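Local coordinates for protein transketolase (Campylobacter jejuni, PDB 3L84) that belongs to the transketolase family of thiamine diphosphate-dependent enzymes and assembles as a dimer, each chain carrying two thiamine diphosphate-binding-type domains and a C-terminal domain, at residues H67-L72 against K89-L94; Y81-E86 against I104-V109. All blocks are in the same frame, centred on the assembly; numbering follows the deposited sequence. Where two conformers were deposited one is given.

Contact 1 of 2, residues H67-L72 against K89-L94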
ATOM      1  N   HIS A  67       0.072 -10.751 -16.748  1.00  9.28           N
ATOM      2  CA  HIS A  67       1.166 -11.497 -17.364  1.00 10.00           C
ATOM      3  C   HIS A  67       0.701 -12.394 -18.487  1.00  9.78           C
ATOM      4  O   HIS A  67       1.514 -12.685 -19.356  1.00  9.94           O
ATOM      5  CB  HIS A  67       1.991 -12.276 -16.337  1.00 11.01           C
ATOM      6  CG  HIS A  67       1.190 -13.221 -15.525  1.00 11.47           C
ATOM      7  ND1 HIS A  67       0.939 -14.523 -15.892  1.00 18.64           N
ATOM      8  CD2 HIS A  67       0.522 -13.017 -14.371  1.00 10.85           C
ATOM      9  CE1 HIS A  67       0.188 -15.095 -14.959  1.00 15.37           C
ATOM     10  NE2 HIS A  67      -0.104 -14.188 -14.042  1.00 14.59           N
ATOM     11  N   ALA A  68      -0.561 -12.829 -18.485  1.00  9.28           N
ATOM     12  CA  ALA A  68      -1.114 -13.668 -19.536  1.00  8.83           C
ATOM     13  C   ALA A  68      -1.623 -12.879 -20.756  1.00  7.84           C
ATOM     14  O   ALA A  68      -2.457 -13.369 -21.539  1.00  9.27           O
ATOM     15  CB  ALA A  68      -2.211 -14.588 -18.933  1.00 10.36           C
ATOM     16  N   SER A  69      -1.095 -11.675 -20.917  1.00  7.44           N
ATOM     17  CA  SER A  69      -1.429 -10.781 -22.009  1.00  7.14           C
ATOM     18  C   SER A  69      -1.387 -11.427 -23.387  1.00  7.62           C
ATOM     19  O   SER A  69      -2.221 -11.099 -24.213  1.00  7.30           O
ATOM     20  CB  SER A  69      -0.492  -9.583 -21.958  1.00  7.75           C
ATOM     21  OG  SER A  69       0.841 -10.022 -22.031  1.00  8.96           O
ATOM     22  N   ALA A  70      -0.434 -12.325 -23.658  1.00  6.92           N
ATOM     23  CA  ALA A  70      -0.377 -12.884 -24.995  1.00  7.06           C
ATOM     24  C   ALA A  70      -1.662 -13.631 -25.350  1.00  7.38           C
ATOM     25  O   ALA A  70      -2.121 -13.635 -26.487  1.00  7.62           O
ATOM     26  CB  ALA A  70       0.840 -13.823 -25.134  1.00  7.94           C
ATOM     27  N   LEU A  71      -2.249 -14.287 -24.368  1.00  7.33           N
ATOM     28  CA  LEU A  71      -3.499 -15.014 -24.603  1.00  6.90           C
ATOM     29  C   LEU A  71      -4.650 -14.047 -24.877  1.00  7.36           C
ATOM     30  O   LEU A  71      -5.466 -14.263 -25.778  1.00  7.44           O
ATOM     31  CB  LEU A  71      -3.853 -15.901 -23.405  1.00  7.24           C
ATOM     32  CG  LEU A  71      -5.116 -16.746 -23.538  1.00  8.04           C
ATOM     33  CD1 LEU A  71      -4.961 -17.787 -24.644  1.00  8.19           C
ATOM     34  CD2 LEU A  71      -5.516 -17.446 -22.193  1.00  9.05           C
ATOM     35  N   LEU A  72      -4.739 -12.973 -24.078  1.00  6.65           N
ATOM     36  CA  LEU A  72      -5.746 -11.947 -24.317  1.00  7.05           C
ATOM     37  C   LEU A  72      -5.606 -11.354 -25.707  1.00  6.94           C
ATOM     38  O   LEU A  72      -6.584 -11.250 -26.445  1.00  6.98           O
ATOM     39  CB  LEU A  72      -5.684 -10.848 -23.264  1.00  7.20           C
ATOM     40  CG  LEU A  72      -6.653  -9.666 -23.434  1.00  7.86           C
ATOM     41  CD1 LEU A  72      -8.083 -10.089 -23.464  1.00 10.54           C
ATOM     42  CD2 LEU A  72      -6.365  -8.661 -22.332  1.00 10.00           C
ATOM     43  N   LYS A  89       2.954  -9.774 -33.679  1.00  7.39           N
ATOM     44  CA  LYS A  89       4.372  -9.912 -33.967  1.00  7.73           C
ATOM     45  C   LYS A  89       5.253  -8.832 -33.352  1.00  8.47           C
ATOM     46  O   LYS A  89       6.457  -8.901 -33.453  1.00  9.79           O
ATOM     47  CB  LYS A  89       4.578  -9.952 -35.492  1.00  8.35           C
ATOM     48  CG  LYS A  89       4.084 -11.236 -36.101  1.00  8.79           C
ATOM     49  CD  LYS A  89       4.122 -11.232 -37.632  1.00 11.36           C
ATOM     50  CE  LYS A  89       3.482 -12.523 -38.190  1.00 11.73           C
ATOM     51  NZ  LYS A  89       3.462 -12.592 -39.683  1.00 15.78           N
ATOM     52  N   ASN A  90       4.637  -7.823 -32.755  1.00  7.19           N
ATOM     53  CA  ASN A  90       5.302  -6.710 -32.086  0.50  7.64           C
ATOM     54  C   ASN A  90       5.128  -6.791 -30.559  1.00  7.09           C
ATOM     55  O   ASN A  90       5.356  -5.798 -29.851  1.00  7.30           O
ATOM     56  CB  ASN A  90       4.728  -5.381 -32.595  0.50  7.46           C
ATOM     57  CG  ASN A  90       5.048  -5.134 -34.047  0.50 10.03           C
ATOM     58  OD1 ASN A  90       6.003  -5.711 -34.585  0.50 10.97           O
ATOM     59  ND2 ASN A  90       4.259  -4.301 -34.691  0.50  9.91           N
ATOM     60  N   PHE A  91       4.713  -7.945 -30.042  1.00  6.77           N
ATOM     61  CA  PHE A  91       4.547  -8.127 -28.627  1.00  6.47           C
ATOM     62  C   PHE A  91       5.786  -7.668 -27.852  1.00  6.89           C
ATOM     63  O   PHE A  91       6.913  -8.000 -28.183  1.00  6.26           O
ATOM     64  CB  PHE A  91       4.269  -9.610 -28.380  1.00  6.83           C
ATOM     65  CG  PHE A  91       4.034 -10.014 -26.942  1.00  6.13           C
ATOM     66  CD1 PHE A  91       2.964  -9.499 -26.204  1.00  7.42           C
ATOM     67  CD2 PHE A  91       4.836 -10.966 -26.321  1.00  7.78           C
ATOM     68  CE1 PHE A  91       2.698  -9.954 -24.920  1.00  7.85           C
ATOM     69  CE2 PHE A  91       4.566 -11.419 -25.047  1.00  7.66           C
ATOM     70  CZ  PHE A  91       3.498 -10.917 -24.354  1.00  7.91           C
ATOM     71  N   ARG A  92       5.528  -6.881 -26.840  1.00  6.26           N
ATOM     72  CA  ARG A  92       6.550  -6.417 -25.899  1.00  6.41           C
ATOM     73  C   ARG A  92       7.610  -5.488 -26.498  1.00  7.16           C
ATOM     74  O   ARG A  92       8.614  -5.209 -25.866  1.00  7.57           O
ATOM     75  CB  ARG A  92       7.188  -7.573 -25.117  1.00  6.60           C
ATOM     76  CG  ARG A  92       6.293  -8.113 -24.004  1.00  7.34           C
ATOM     77  CD  ARG A  92       6.807  -9.445 -23.362  1.00  8.18           C
ATOM     78  NE  ARG A  92       6.036  -9.624 -22.155  1.00  8.65           N
ATOM     79  CZ  ARG A  92       6.406  -9.336 -20.913  1.00  7.96           C
ATOM     80  NH1 ARG A  92       7.659  -9.098 -20.609  1.00  9.15           N
ATOM     81  NH2 ARG A  92       5.491  -9.298 -19.950  1.00  8.28           N
ATOM     82  N   GLN A  93       7.356  -4.961 -27.675  1.00  6.47           N
ATOM     83  CA  GLN A  93       8.294  -4.048 -28.342  1.00  6.71           C
ATOM     84  C   GLN A  93       7.869  -2.590 -28.151  1.00  5.98           C
ATOM     85  O   GLN A  93       6.666  -2.270 -28.105  1.00  7.01           O
ATOM     86  CB  GLN A  93       8.425  -4.361 -29.818  1.00  7.59           C
ATOM     87  CG  GLN A  93       8.881  -5.791 -30.102  1.00  7.14           C
ATOM     88  CD  GLN A  93       9.990  -6.241 -29.183  1.00 10.11           C
ATOM     89  OE1 GLN A  93       9.809  -7.160 -28.341  1.00 11.50           O
ATOM     90  NE2 GLN A  93      11.110  -5.551 -29.235  1.00  6.87           N
ATOM     91  N   LEU A  94       8.864  -1.704 -28.108  1.00  6.20           N
ATOM     92  CA  LEU A  94       8.602  -0.308 -27.844  1.00  6.66           C
ATOM     93  C   LEU A  94       7.561   0.250 -28.790  1.00  7.14           C
ATOM     94  O   LEU A  94       7.665   0.113 -30.008  1.00  8.11           O
ATOM     95  CB  LEU A  94       9.877   0.504 -27.953  1.00  7.87           C
ATOM     96  CG  LEU A  94       9.800   1.954 -27.535  1.00  8.72           C
ATOM     97  CD1 LEU A  94       9.647   1.993 -26.000  1.00 12.62           C
ATOM     98  CD2 LEU A  94      11.054   2.720 -27.982  1.00  9.71           C
TER
HETATM   99  O   HOH W   1       3.965 -11.668 -21.026  1.00 12.23           O
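Phe91 pushes the far rim of its ring against the first turn of helix 69-79, where CE1 lies 3.4 Å from Ser69 OG and CZ 4.0 Å from Ala70 CB. The serine oxygen comes in at the ring edge, near its plane, whereas the alanine methyl approaches obliquely. With CG anti to the backbone N of Phe91 (chi1 -179°), the ring extends away from its loop toward the helix. Ser69 OG sits between its backbone N and carbonyl carbon (chi1 58°), which turns it to the Phe91 rim while it hydrogen-bonds to Gly100 O. That same carbonyl also receives Arg92 NH2, so one loop oxygen ties both sides of the contact together.

Phe91 and Arg92 are the middle residues of a type II turn from Asn90 to Gln93, closed by Gln93 N to Asn90 O at 3.1 Å. The turn brings the arginine chain back over the preceding ring: Arg92 CG stands 3.8 Å above the plane of Phe91, over its centre. Past the CE1/CZ edge of the ring, water 1 donates to His67 O at 3.1 Å and accepts a weak bond from Arg92 NE, linking the backbone before the helix to the guanidinium. Arg92 NH1 bonds to Ser26 OG and forms a salt bridge with Asp449 of the second subunit, so this buried packing reaches the dimer interface.

This is plain packing of the loop after helix 85-88 onto the N-terminal end of helix 69-79, N-capped by Ala68, within the thiamine diphosphate-binding domain. Met20 of helix 3-24 packs on both Ala70 and Phe91, and Val21 also touches the ring. Leu71 faces helix 30-42, while Phe63 of strand 60-63, an outermost strand of the parallel sheet within this chain, packs on Ala68, Leu71 and Leu72.

Contact 2 of 2, residues Y81-E86 against I104-V109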
ATOM      1  N   TYR A  81     -11.357  -7.818 -33.076  1.00  7.24           N
ATOM      2  CA  TYR A  81     -11.051  -6.498 -32.544  1.00  8.08           C
ATOM      3  C   TYR A  81      -9.983  -5.851 -33.408  1.00  8.87           C
ATOM      4  O   TYR A  81      -9.352  -6.495 -34.253  1.00  8.88           O
ATOM      5  CB  TYR A  81     -10.580  -6.605 -31.108  1.00  7.86           C
ATOM      6  CG  TYR A  81     -11.664  -6.919 -30.107  1.00  8.45           C
ATOM      7  CD1 TYR A  81     -12.140  -8.196 -29.950  1.00  7.42           C
ATOM      8  CD2 TYR A  81     -12.204  -5.930 -29.291  1.00  7.89           C
ATOM      9  CE1 TYR A  81     -13.118  -8.486 -28.996  1.00  8.64           C
ATOM     10  CE2 TYR A  81     -13.187  -6.212 -28.363  1.00  8.05           C
ATOM     11  CZ  TYR A  81     -13.666  -7.457 -28.240  1.00  8.57           C
ATOM     12  OH  TYR A  81     -14.629  -7.772 -27.294  1.00 10.13           O
ATOM     13  N   ASP A  82      -9.734  -4.564 -33.164  1.00 10.14           N
ATOM     14  CA  ASP A  82      -8.779  -3.798 -33.949  1.00 11.95           C
ATOM     15  C   ASP A  82      -7.377  -4.045 -33.414  1.00 12.24           C
ATOM     16  O   ASP A  82      -6.738  -3.179 -32.800  1.00 13.42           O
ATOM     17  CB  ASP A  82      -9.145  -2.309 -33.874  1.00 13.80           C
ATOM     18  CG  ASP A  82      -8.303  -1.451 -34.772  1.00 18.44           C
ATOM     19  OD1 ASP A  82      -7.714  -1.963 -35.755  1.00 21.83           O
ATOM     20  OD2 ASP A  82      -8.234  -0.253 -34.455  1.00 24.57           O
ATOM     21  N   LEU A  83      -6.898  -5.254 -33.610  1.00 10.92           N
ATOM     22  CA  LEU A  83      -5.560  -5.693 -33.196  1.00  9.62           C
ATOM     23  C   LEU A  83      -5.161  -6.679 -34.265  1.00  9.27           C
ATOM     24  O   LEU A  83      -5.902  -7.654 -34.480  1.00  9.77           O
ATOM     25  CB  LEU A  83      -5.628  -6.352 -31.830  1.00 10.85           C
ATOM     26  CG  LEU A  83      -4.348  -6.570 -31.080  1.00  9.74           C
ATOM     27  CD1 LEU A  83      -3.584  -5.256 -30.786  1.00 10.58           C
ATOM     28  CD2 LEU A  83      -4.526  -7.350 -29.757  1.00 11.39           C
ATOM     29  N   SER A  84      -4.082  -6.379 -34.996  1.00  8.62           N
ATOM     30  CA  SER A  84      -3.699  -7.134 -36.178  1.00  7.79           C
ATOM     31  C   SER A  84      -2.696  -8.239 -35.879  1.00  7.61           C
ATOM     32  O   SER A  84      -2.087  -8.300 -34.809  1.00  7.67           O
ATOM     33  CB  SER A  84      -3.106  -6.198 -37.216  1.00  7.65           C
ATOM     34  OG  SER A  84      -1.850  -5.729 -36.793  1.00  9.16           O
ATOM     35  N   LEU A  85      -2.476  -9.099 -36.860  1.00  8.18           N
ATOM     36  CA  LEU A  85      -1.429 -10.092 -36.766  1.00  9.05           C
ATOM     37  C   LEU A  85      -0.059  -9.431 -36.616  1.00  8.89           C
ATOM     38  O   LEU A  85       0.755  -9.868 -35.805  1.00  9.29           O
ATOM     39  CB  LEU A  85      -1.456 -11.032 -37.972  1.00  9.97           C
ATOM     40  CG  LEU A  85      -0.635 -12.319 -37.823  1.00 12.60           C
ATOM     41  CD1 LEU A  85      -1.222 -13.245 -36.746  1.00 14.17           C
ATOM     42  CD2 LEU A  85      -0.562 -13.030 -39.186  1.00 14.16           C
ATOM     43  N   GLU A  86       0.194  -8.361 -37.349  1.00  8.73           N
ATOM     44  CA  GLU A  86       1.433  -7.632 -37.180  1.00  9.83           C
ATOM     45  C   GLU A  86       1.597  -7.121 -35.737  1.00  8.97           C
ATOM     46  O   GLU A  86       2.688  -7.135 -35.185  1.00  8.80           O
ATOM     47  CB  GLU A  86       1.540  -6.464 -38.159  1.00 11.77           C
ATOM     48  CG  GLU A  86       2.956  -5.966 -38.342  1.00 17.98           C
ATOM     49  CD  GLU A  86       3.933  -7.010 -38.936  1.00 24.08           C
ATOM     50  OE1 GLU A  86       3.524  -8.013 -39.580  1.00 26.39           O
ATOM     51  OE2 GLU A  86       5.143  -6.817 -38.730  1.00 31.89           O
ATOM     52  N   ILE A 104      -5.212   0.064 -21.513  1.00  7.04           N
ATOM     53  CA  ILE A 104      -6.503   0.383 -22.126  1.00  7.14           C
ATOM     54  C   ILE A 104      -6.399   1.098 -23.466  1.00  8.18           C
ATOM     55  O   ILE A 104      -7.369   1.173 -24.194  1.00  9.35           O
ATOM     56  CB  ILE A 104      -7.442   1.134 -21.165  1.00  6.77           C
ATOM     57  CG1 ILE A 104      -6.884   2.502 -20.773  1.00  7.22           C
ATOM     58  CG2 ILE A 104      -7.751   0.238 -19.924  1.00  8.04           C
ATOM     59  CD1 ILE A 104      -8.013   3.433 -20.219  1.00  8.89           C
ATOM     60  N   SER A 105      -5.212   1.590 -23.826  1.00  8.05           N
ATOM     61  CA  SER A 105      -5.023   2.110 -25.163  1.00 10.12           C
ATOM     62  C   SER A 105      -5.150   1.037 -26.232  1.00 10.75           C
ATOM     63  O   SER A 105      -5.410   1.353 -27.410  1.00 12.21           O
ATOM     64  CB  SER A 105      -3.674   2.812 -25.240  1.00 10.73           C
ATOM     65  OG  SER A 105      -2.620   2.006 -24.770  1.00 12.19           O
ATOM     66  N   THR A 106      -5.018  -0.237 -25.868  1.00  9.39           N
ATOM     67  CA  THR A 106      -5.354  -1.328 -26.771  1.00  9.93           C
ATOM     68  C   THR A 106      -6.846  -1.572 -26.676  1.00 10.15           C
ATOM     69  O   THR A 106      -7.384  -2.012 -25.687  1.00  9.13           O
ATOM     70  CB  THR A 106      -4.587  -2.588 -26.414  1.00  9.95           C
ATOM     71  OG1 THR A 106      -3.164  -2.303 -26.437  1.00  9.68           O
ATOM     72  CG2 THR A 106      -4.919  -3.751 -27.363  1.00 10.34           C
ATOM     73  N   LEU A 107      -7.544  -1.317 -27.766  1.00 11.36           N
ATOM     74  CA  LEU A 107      -8.998  -1.520 -27.813  1.00 13.42           C
ATOM     75  C   LEU A 107      -9.403  -2.946 -27.500  1.00 13.26           C
ATOM     76  O   LEU A 107      -8.792  -3.922 -27.986  1.00 14.62           O
ATOM     77  CB  LEU A 107      -9.528  -1.154 -29.209  1.00 15.91           C
ATOM     78  CG  LEU A 107      -9.899   0.323 -29.355  1.00 19.56           C
ATOM     79  CD1 LEU A 107     -11.403   0.516 -29.162  1.00 23.86           C
ATOM     80  CD2 LEU A 107      -9.128   1.285 -28.446  1.00 20.04           C
ATOM     81  N   GLY A 108     -10.393  -3.074 -26.622  1.00 10.98           N
ATOM     82  CA  GLY A 108     -10.798  -4.360 -26.142  1.00 11.19           C
ATOM     83  C   GLY A 108     -10.300  -4.683 -24.748  1.00 10.06           C
ATOM     84  O   GLY A 108     -10.831  -5.554 -24.103  1.00 12.70           O
ATOM     85  N   VAL A 109      -9.254  -4.001 -24.263  1.00  8.37           N
ATOM     86  CA  VAL A 109      -8.743  -4.228 -22.923  1.00  7.81           C
ATOM     87  C   VAL A 109      -9.616  -3.442 -21.941  1.00  7.21           C
ATOM     88  O   VAL A 109      -9.718  -2.210 -22.008  1.00  7.71           O
ATOM     89  CB  VAL A 109      -7.288  -3.793 -22.808  1.00  6.22           C
ATOM     90  CG1 VAL A 109      -6.860  -3.796 -21.346  1.00  8.22           C
ATOM     91  CG2 VAL A 109      -6.377  -4.703 -23.653  1.00  6.96           C
TER
HETATM   92  O   HOH W   2      -6.218  -2.001 -30.317  1.00 24.81           O
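The Tyr81 ring turns its CD2-CE2 side to the Gly108 backbone, and CD2 and CE2 both lie 3.8 Å from Gly108 CA, which approaches obliquely. Leu107 O, also oblique to the ring, is 4.2 Å from Tyr81 CD2; this carbonyl is buried by the contact and finds no partner in the model. Tyr81 CG stands anti to its carbonyl carbon (chi1 -73°), which directs the ring at the glycine. Gly108 occupies the third position of a type II turn from Thr106 to Val109, closed by Val109 N to Thr106 O at 3.1 Å. At its backbone angles (phi 103°) a CB would jam against Leu107 O and collide with Tyr81 CD2, so the ring can rest on the bare CA.

Separately from the ring, Leu83 CD1 and Thr106 CG2 meet at 4.0 Å, the two side chains crossing obliquely. The threonine hydroxyl leads elsewhere, to Lys97 O. Between these meetings the backbones are joined through water 2, which donates to Asp82 O at 2.8 Å and accepts from Leu107 N at 3.0 Å. Asp82 centres an inverse gamma turn.

In this plain packing within the thiamine diphosphate-binding domain, the loop after helix 85-88 meets the connection from helix 69-79 into helix 85-88; the Ser84 side chain caps a backbone N of the latter. Leu76 of helix 69-79 touches both Tyr81 and Leu83, and Tyr73 also touches Leu83.

In the fold
The four segments alternate along the chain, 67-72 and 81-86 being followed by their partners 89-94 and 104-109. The long loop after helix 85-88 therefore folds back twice, first on the start of helix 69-79 and then on the link just beyond its end. Both partners present a type II turn. The centres of contacts 1 and 2 are about 11 Å apart, and the two touch where Leu72 CD2 packs 4.2 Å from Val109 CG2. Contact 1 is buried and reaches the second subunit; contact 2 is partly open and meets no other chain. Both belong to the thiamine diphosphate-binding domain, their centres about 22 Å (contact 1) and 21 Å (contact 2) from the centre of the chain.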